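Long-range contact in Lem22 (Legionella pneumophila subsp. pneumophila ATCC 43290, PDB 5WD9), which is a Legionella effector of unestablished biochemical function, folded as an elongated bundle of three helices and probably acting through protein binding: residues L8-E13 with F43-S48. Sequence-based numbering, arbitrary orientation.
Sequences LTRLKE and FVKMGS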
ATOM      1  N   LEU A   8      -2.277   5.395  10.397  1.00  6.04           N
ATOM      2  CA  LEU A   8      -3.008   4.465   9.544  1.00  6.84           C
ATOM      3  C   LEU A   8      -3.925   5.199   8.576  1.00  5.81           C
ATOM      4  O   LEU A   8      -4.102   4.755   7.437  1.00  5.69           O
ATOM      5  CB  LEU A   8      -3.777   3.446  10.383  1.00  8.49           C
ATOM      6  CG  LEU A   8      -2.877   2.441  11.098  1.00  9.49           C
ATOM      7  CD1 LEU A   8      -3.735   1.361  11.725  1.00 21.04           C
ATOM      8  CD2 LEU A   8      -1.839   1.836  10.151  1.00 13.70           C
ATOM      9  N   THR A   9      -4.515   6.318   8.999  1.00  5.62           N
ATOM     10  CA  THR A   9      -5.298   7.136   8.081  1.00  6.35           C
ATOM     11  C   THR A   9      -4.431   7.609   6.923  1.00  4.85           C
ATOM     12  O   THR A   9      -4.803   7.479   5.753  1.00  6.32           O
ATOM     13  CB  THR A   9      -5.892   8.327   8.832  1.00  6.16           C
ATOM     14  OG1 THR A   9      -6.792   7.838   9.834  1.00  6.49           O
ATOM     15  CG2 THR A   9      -6.664   9.236   7.888  1.00  7.74           C
ATOM     16  N   ARG A  10      -3.247   8.129   7.238  1.00  5.55           N
ATOM     17  CA  ARG A  10      -2.340   8.574   6.191  1.00  4.98           C
ATOM     18  C   ARG A  10      -1.922   7.422   5.298  1.00  5.06           C
ATOM     19  O   ARG A  10      -1.865   7.580   4.077  1.00  6.21           O
ATOM     20  CB  ARG A  10      -1.103   9.242   6.795  1.00  6.93           C
ATOM     21  CG  ARG A  10      -1.323  10.698   7.198  1.00  7.79           C
ATOM     22  CD  ARG A  10      -0.053  11.359   7.790  1.00 15.56           C
ATOM     23  NE  ARG A  10       1.158  10.956   7.083  1.00 16.68           N
ATOM     24  CZ  ARG A  10       2.361  10.877   7.638  1.00 20.21           C
ATOM     25  NH1 ARG A  10       2.548  11.185   8.916  1.00 20.38           N
ATOM     26  NH2 ARG A  10       3.379  10.463   6.915  1.00 14.81           N
ATOM     27  N   LEU A  11      -1.625   6.255   5.879  1.00  4.57           N
ATOM     28  CA  LEU A  11      -1.144   5.132   5.084  1.00  5.72           C
ATOM     29  C   LEU A  11      -2.227   4.654   4.130  1.00  4.82           C
ATOM     30  O   LEU A  11      -1.957   4.400   2.947  1.00  5.34           O
ATOM     31  CB  LEU A  11      -0.683   3.982   5.978  1.00  7.23           C
ATOM     32  CG  LEU A  11      -0.326   2.707   5.202  1.00  5.57           C
ATOM     33  CD1 LEU A  11       0.876   2.913   4.310  1.00  6.35           C
ATOM     34  CD2 LEU A  11      -0.112   1.548   6.157  1.00  8.14           C
ATOM     35  N   LYS A  12      -3.452   4.503   4.632  1.00  5.30           N
ATOM     36  CA  LYS A  12      -4.539   4.043   3.784  1.00  6.23           C
ATOM     37  C   LYS A  12      -4.677   4.949   2.575  1.00  4.74           C
ATOM     38  O   LYS A  12      -4.731   4.490   1.425  1.00  5.77           O
ATOM     39  CB  LYS A  12      -5.833   4.010   4.601  1.00  7.68           C
ATOM     40  CG  LYS A  12      -7.018   3.368   3.898  1.00  8.97           C
ATOM     41  CD  LYS A  12      -7.819   4.352   3.070  1.00 11.61           C
ATOM     42  CE  LYS A  12      -9.119   3.709   2.587  1.00 13.63           C
ATOM     43  NZ  LYS A  12      -9.858   4.579   1.639  1.00 16.70           N
ATOM     44  N   GLU A  13      -4.717   6.250   2.820  1.00  5.38           N
ATOM     45  CA  GLU A  13      -4.950   7.170   1.723  1.00  5.74           C
ATOM     46  C   GLU A  13      -3.727   7.302   0.832  1.00  5.64           C
ATOM     47  O   GLU A  13      -3.876   7.477  -0.380  1.00  7.14           O
ATOM     48  CB  GLU A  13      -5.439   8.503   2.259  1.00  6.40           C
ATOM     49  CG  GLU A  13      -6.764   8.332   2.962  1.00  8.32           C
ATOM     50  CD  GLU A  13      -7.405   9.632   3.344  1.00  9.73           C
ATOM     51  OE1 GLU A  13      -6.926  10.698   2.901  1.00 10.08           O
ATOM     52  OE2 GLU A  13      -8.406   9.567   4.085  1.00 12.31           O
ATOM     53  N   PHE A  43       5.227  -1.239   4.192  1.00  5.53           N
ATOM     54  CA  PHE A  43       6.194  -2.003   4.966  1.00  6.91           C
ATOM     55  C   PHE A  43       6.675  -1.212   6.169  1.00  7.19           C
ATOM     56  O   PHE A  43       6.730  -1.732   7.291  1.00  8.32           O
ATOM     57  CB  PHE A  43       7.376  -2.418   4.096  1.00  6.92           C
ATOM     58  CG  PHE A  43       8.446  -3.103   4.874  1.00  9.16           C
ATOM     59  CD1 PHE A  43       8.280  -4.415   5.285  1.00  8.44           C
ATOM     60  CD2 PHE A  43       9.583  -2.425   5.265  1.00  9.72           C
ATOM     61  CE1 PHE A  43       9.254  -5.050   6.027  1.00 11.79           C
ATOM     62  CE2 PHE A  43      10.564  -3.062   6.016  1.00 13.40           C
ATOM     63  CZ  PHE A  43      10.397  -4.372   6.389  1.00 13.39           C
ATOM     64  N   VAL A  44       7.035   0.051   5.955  1.00  7.08           N
ATOM     65  CA  VAL A  44       7.553   0.863   7.052  1.00  7.62           C
ATOM     66  C   VAL A  44       6.483   1.066   8.120  1.00  8.33           C
ATOM     67  O   VAL A  44       6.706   0.835   9.315  1.00  9.84           O
ATOM     68  CB  VAL A  44       8.084   2.201   6.507  1.00  8.70           C
ATOM     69  CG1 VAL A  44       8.419   3.152   7.655  1.00 12.03           C
ATOM     70  CG2 VAL A  44       9.290   1.975   5.591  1.00  9.18           C
ATOM     71  N   LYS A  45       5.295   1.478   7.709  1.00  7.40           N
ATOM     72  CA  LYS A  45       4.279   1.883   8.680  1.00  8.04           C
ATOM     73  C   LYS A  45       3.630   0.689   9.368  1.00  9.01           C
ATOM     74  O   LYS A  45       3.315   0.754  10.558  1.00 10.01           O
ATOM     75  CB  LYS A  45       3.223   2.758   8.004  1.00  7.16           C
ATOM     76  CG  LYS A  45       3.749   4.113   7.537  1.00  6.83           C
ATOM     77  CD  LYS A  45       4.195   4.989   8.687  1.00  8.04           C
ATOM     78  CE  LYS A  45       4.812   6.267   8.152  1.00  9.21           C
ATOM     79  NZ  LYS A  45       5.080   7.191   9.281  1.00 10.58           N
ATOM     80  N   MET A  46       3.396  -0.402   8.647  1.00  9.29           N
ATOM     81  CA  MET A  46       2.815  -1.561   9.319  1.00  9.75           C
ATOM     82  C   MET A  46       3.818  -2.237  10.237  1.00 14.56           C
ATOM     83  O   MET A  46       3.425  -2.806  11.263  1.00 11.99           O
ATOM     84  CB  MET A  46       2.231  -2.532   8.300  1.00 11.34           C
ATOM     85  CG  MET A  46       1.096  -1.933   7.483  1.00 11.25           C
ATOM     86  SD  MET A  46      -0.323  -1.370   8.467  1.00 14.15           S
ATOM     87  CE  MET A  46      -0.935  -2.937   9.080  1.00 21.05           C
ATOM     88  N   GLY A  47       5.109  -2.183   9.904  1.00 11.88           N
ATOM     89  CA  GLY A  47       6.112  -2.669  10.836  1.00 14.53           C
ATOM     90  C   GLY A  47       6.036  -1.942  12.162  1.00 15.92           C
ATOM     91  O   GLY A  47       6.077  -2.563  13.228  1.00 17.21           O
ATOM     92  N   SER A  48       5.883  -0.617  12.116  1.00 16.11           N
ATOM     93  CA  SER A  48       5.755   0.158  13.345  1.00 17.29           C
ATOM     94  C   SER A  48       4.456  -0.159  14.074  1.00 15.38           C
ATOM     95  O   SER A  48       4.434  -0.227  15.309  1.00 17.01           O
ATOM     96  CB  SER A  48       5.839   1.648  13.028  1.00 16.98           C
ATOM     97  OG  SER A  48       7.103   1.962  12.469  1.00 17.01           O
TER
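Lys45 NZ has one strong grip, a salt bridge to OE1 of Glu7, the residue just ahead of 8-13. That carboxylate oxygen also lies in a long, weak ion pair with Arg10 NH1. Lys45 NZ stands 4.4 Å from Arg10 NH2, oblique to the Arg10 guanidinium, so two like charges sit close together, and the Glu7 carboxylate, held firmly by Lys45 and only weakly by Arg10, probably offsets part of their repulsion. The Lys45 chain bends at chi2, and its first carbon joins the apolar contact: CB lies 4.0 Å from Leu11 CD2. No hydrogen bond joins 8-13 to 43-48. Their axes approach to 10.6 Å and cross at -150°, the near-antiparallel pairing expected of consecutive helices, 4-24 and 28-52, in an up-down-up three-helix bundle. Inside that pair, Met46 is bent at both chi2 and chi3, and its SD meets two leucine methyls one helical turn apart, Leu11 CD2 at 3.7 Å and Leu8 CD2 at 3.9 Å. Met46 crosses both leucines at about a right angle. Leu11 reaches SD with CG anti to its backbone N (chi1 173°), whereas Leu8 has CG anti to its carbonyl carbon (chi1 -70°). Leu8 also touches Val60 and Ile67 of helix 58-87, which brings the third helix against this seam.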